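Local coordinates for protein inositol monophosphatase (Zymomonas mobilis, PDB 4N81) that probably acts as a magnesium-dependent phosphatase that removes phosphate from inositol monophosphate and perhaps similar phosphate esters, at residues A[84-89]-A[208-213]. Numbering follows the deposited sequence.
Sequences VLDPID and FYDFAA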
ATOM      1  N   VAL A  84     -10.928 -11.273  20.201  1.00 19.02           N
ATOM      2  CA  VAL A  84     -11.275 -11.228  18.796  1.00 19.17           C
ATOM      3  C   VAL A  84      -9.952 -11.285  18.051  1.00 23.52           C
ATOM      4  O   VAL A  84      -9.109 -10.443  18.289  1.00 25.18           O
ATOM      5  CB  VAL A  84     -12.016  -9.906  18.465  1.00 22.89           C
ATOM      6  CG1 VAL A  84     -12.410  -9.832  16.974  1.00 25.78           C
ATOM      7  CG2 VAL A  84     -13.279  -9.769  19.319  1.00 25.99           C
ATOM      8  N   LEU A  85      -9.757 -12.301  17.199  1.00 20.82           N
ATOM      9  CA  LEU A  85      -8.496 -12.485  16.468  1.00 16.81           C
ATOM     10  C   LEU A  85      -8.714 -12.387  14.960  1.00 19.94           C
ATOM     11  O   LEU A  85      -9.667 -12.956  14.432  1.00 19.17           O
ATOM     12  CB  LEU A  85      -7.935 -13.873  16.762  1.00 17.94           C
ATOM     13  CG  LEU A  85      -7.900 -14.226  18.257  1.00 23.56           C
ATOM     14  CD1 LEU A  85      -7.399 -15.632  18.469  1.00 24.01           C
ATOM     15  CD2 LEU A  85      -7.057 -13.244  19.043  1.00 23.86           C
ATOM     16  N   ASP A  86      -7.858 -11.647  14.271  1.00 14.86           N
ATOM     17  CA  ASP A  86      -7.788 -11.724  12.828  1.00 14.19           C
ATOM     18  C   ASP A  86      -6.308 -11.914  12.451  1.00 15.59           C
ATOM     19  O   ASP A  86      -5.549 -10.926  12.439  1.00 16.66           O
ATOM     20  CB  ASP A  86      -8.345 -10.451  12.168  1.00 14.45           C
ATOM     21  CG  ASP A  86      -8.643 -10.665  10.669  1.00 17.67           C
ATOM     22  OD1 ASP A  86      -8.522 -11.829  10.220  1.00 19.90           O
ATOM     23  OD2 ASP A  86      -9.008  -9.695   9.963  1.00 17.71           O
ATOM     24  N   PRO A  87      -5.868 -13.163  12.191  1.00 14.61           N
ATOM     25  CA  PRO A  87      -4.414 -13.341  11.970  1.00 14.53           C
ATOM     26  C   PRO A  87      -3.855 -12.487  10.826  1.00 16.60           C
ATOM     27  O   PRO A  87      -2.755 -11.960  10.924  1.00 14.64           O
ATOM     28  CB  PRO A  87      -4.327 -14.825  11.539  1.00 15.36           C
ATOM     29  CG  PRO A  87      -5.495 -15.489  12.347  1.00 16.78           C
ATOM     30  CD  PRO A  87      -6.604 -14.453  12.303  1.00 17.08           C
ATOM     31  N   ILE A  88      -4.645 -12.334   9.766  1.00 13.49           N
ATOM     32  CA  ILE A  88      -4.237 -11.541   8.600  1.00 12.14           C
ATOM     33  C   ILE A  88      -5.418 -10.659   8.164  1.00 14.06           C
ATOM     34  O   ILE A  88      -6.265 -11.065   7.378  1.00 16.41           O
ATOM     35  CB  ILE A  88      -3.764 -12.437   7.429  1.00 12.32           C
ATOM     36  CG1 ILE A  88      -2.574 -13.326   7.889  1.00 14.13           C
ATOM     37  CG2 ILE A  88      -3.355 -11.580   6.192  1.00 12.89           C
ATOM     38  CD1 ILE A  88      -2.183 -14.416   6.870  1.00 13.87           C
ATOM     39  N   ASP A  89      -5.456  -9.439   8.677  1.00 12.72           N
ATOM     40  CA  ASP A  89      -6.402  -8.470   8.156  1.00 10.58           C
ATOM     41  C   ASP A  89      -5.731  -7.834   6.943  1.00 11.22           C
ATOM     42  O   ASP A  89      -4.599  -7.366   7.046  1.00 12.34           O
ATOM     43  CB  ASP A  89      -6.704  -7.406   9.207  1.00 10.39           C
ATOM     44  CG  ASP A  89      -7.733  -6.416   8.703  1.00 11.53           C
ATOM     45  OD1 ASP A  89      -7.358  -5.237   8.487  1.00  9.94           O
ATOM     46  OD2 ASP A  89      -8.887  -6.841   8.489  1.00 11.77           O
ATOM     47  N   PHE A 208     -16.591  -7.857  12.647  1.00 14.51           N
ATOM     48  CA  PHE A 208     -16.075  -7.366  13.931  1.00 16.24           C
ATOM     49  C   PHE A 208     -14.563  -7.679  14.079  1.00 20.21           C
ATOM     50  O   PHE A 208     -13.800  -6.889  14.671  1.00 17.36           O
ATOM     51  CB  PHE A 208     -16.872  -7.989  15.107  1.00 17.88           C
ATOM     52  CG  PHE A 208     -16.568  -7.366  16.472  1.00 18.24           C
ATOM     53  CD1 PHE A 208     -16.474  -5.992  16.631  1.00 16.24           C
ATOM     54  CD2 PHE A 208     -16.439  -8.167  17.599  1.00 23.43           C
ATOM     55  CE1 PHE A 208     -16.210  -5.410  17.897  1.00 17.15           C
ATOM     56  CE2 PHE A 208     -16.210  -7.608  18.890  1.00 23.77           C
ATOM     57  CZ  PHE A 208     -16.087  -6.227  19.035  1.00 19.81           C
ATOM     58  N   TYR A 209     -14.120  -8.785  13.481  1.00 14.35           N
ATOM     59  CA  TYR A 209     -12.709  -9.172  13.498  1.00 15.50           C
ATOM     60  C   TYR A 209     -11.875  -8.073  12.851  1.00 13.54           C
ATOM     61  O   TYR A 209     -10.686  -7.943  13.155  1.00 14.74           O
ATOM     62  CB  TYR A 209     -12.456 -10.408  12.565  1.00 22.10           C
ATOM     63  CG  TYR A 209     -13.297 -11.598  12.838  1.00 25.61           C
ATOM     64  CD1 TYR A 209     -12.907 -12.537  13.815  1.00 37.28           C
ATOM     65  CD2 TYR A 209     -14.466 -11.815  12.139  1.00 27.51           C
ATOM     66  CE1 TYR A 209     -13.667 -13.667  14.087  1.00 40.28           C
ATOM     67  CE2 TYR A 209     -15.248 -12.933  12.404  1.00 39.29           C
ATOM     68  CZ  TYR A 209     -14.849 -13.866  13.378  1.00 45.43           C
ATOM     69  OH  TYR A 209     -15.636 -14.994  13.621  1.00 49.62           O
ATOM     70  N   ASP A 210     -12.462  -7.356  11.914  1.00 12.38           N
ATOM     71  CA  ASP A 210     -11.691  -6.346  11.189  1.00 11.55           C
ATOM     72  C   ASP A 210     -11.568  -4.987  11.902  1.00 13.59           C
ATOM     73  O   ASP A 210     -10.695  -4.226  11.518  1.00 12.47           O
ATOM     74  CB  ASP A 210     -12.329  -6.040   9.826  1.00 11.34           C
ATOM     75  CG  ASP A 210     -12.524  -7.302   8.939  1.00 15.59           C
ATOM     76  OD1 ASP A 210     -11.654  -8.201   8.959  1.00 13.91           O
ATOM     77  OD2 ASP A 210     -13.568  -7.354   8.239  1.00 13.77           O
ATOM     78  N   PHE A 211     -12.411  -4.673  12.901  1.00 14.32           N
ATOM     79  CA  PHE A 211     -12.352  -3.335  13.527  1.00 12.16           C
ATOM     80  C   PHE A 211     -12.248  -3.288  15.048  1.00 11.73           C
ATOM     81  O   PHE A 211     -11.897  -2.222  15.647  1.00 11.90           O
ATOM     82  CB  PHE A 211     -13.493  -2.390  13.025  1.00 10.95           C
ATOM     83  CG  PHE A 211     -14.886  -2.878  13.339  1.00 17.02           C
ATOM     84  CD1 PHE A 211     -15.474  -2.613  14.574  1.00 13.56           C
ATOM     85  CD2 PHE A 211     -15.616  -3.590  12.398  1.00 17.99           C
ATOM     86  CE1 PHE A 211     -16.789  -3.031  14.863  1.00 18.66           C
ATOM     87  CE2 PHE A 211     -16.907  -4.023  12.674  1.00 12.76           C
ATOM     88  CZ  PHE A 211     -17.506  -3.742  13.906  1.00 17.68           C
ATOM     89  N   ALA A 212     -12.524  -4.445  15.679  1.00 12.58           N
ATOM     90  CA  ALA A 212     -12.495  -4.446  17.142  1.00 16.18           C
ATOM     91  C   ALA A 212     -11.165  -3.891  17.656  1.00 18.72           C
ATOM     92  O   ALA A 212     -11.163  -3.021  18.527  1.00 13.20           O
ATOM     93  CB  ALA A 212     -12.706  -5.893  17.701  1.00 14.42           C
ATOM     94  N   ALA A 213     -10.038  -4.384  17.125  1.00 12.76           N
ATOM     95  CA  ALA A 213      -8.705  -3.932  17.650  1.00 13.36           C
ATOM     96  C   ALA A 213      -8.458  -2.450  17.328  1.00 11.90           C
ATOM     97  O   ALA A 213      -7.644  -1.779  17.999  1.00 12.46           O
ATOM     98  CB  ALA A 213      -7.563  -4.778  17.027  1.00 15.37           C
TER
HETATM   99  O   HOH W   1      -9.337  -3.416   9.100  1.00 12.00           O
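Part of the predicted magnesium site of this phosphatase is formed here, where Asp86 and Asp89 of one segment meet Asp210 of the other. Glu70 is another predicted ligand. Asp86 is on strand 81-86 and Asp89 on strand 88-89, either side of the corner at Pro87, and Asp210 sits on the short helix 208-211. Three carboxylates converge. Asp210 OD1 lies 3.2 Å from Asp86 OD2 and 3.1 Å from Asp89 OD2. All are acceptors, and no direct hydrogen bond crosses between the segments. The plane of the Asp210 carboxylate is turned 44° from each of the other two. Such a cluster of like charges would probably be eased by a bound cation. Asp86 and Asp89 both carry CG anti to the backbone N (chi1 -164° and -178°), which brings their carboxylates to the Asp210 side. A water bridges the segments, donating to Asp89 OD1 (2.8 Å) and to the backbone O of Asp210. The other Asp210 oxygen, OD2, is hydrogen-bonded to Lys207 N.

Next to the acids the contact is apolar. The two methyls of Val84 divide the work: CG1 packs on Tyr209 CA at 3.6 Å and reaches Ala212 CB, while CG2 meets Phe208 CE2 at 3.7 Å. An alanine at Val84 would lose these methyl contacts and probably open a gap between strand and helix. Tyr209 comes alongside the strand, its CD1 3.3 Å from Leu85 O. Phe68 packs edge-to-face with both the Phe208 and Tyr209 rings. Val84 and Asp86 are hydrogen-bonded through their backbones to strand 102-109, which ties the strand into the large sheet. Aspartates from the DPID corner and a distant short helix, gathered round a predicted metal position, are characteristic of the inositol monophosphatase superfamily.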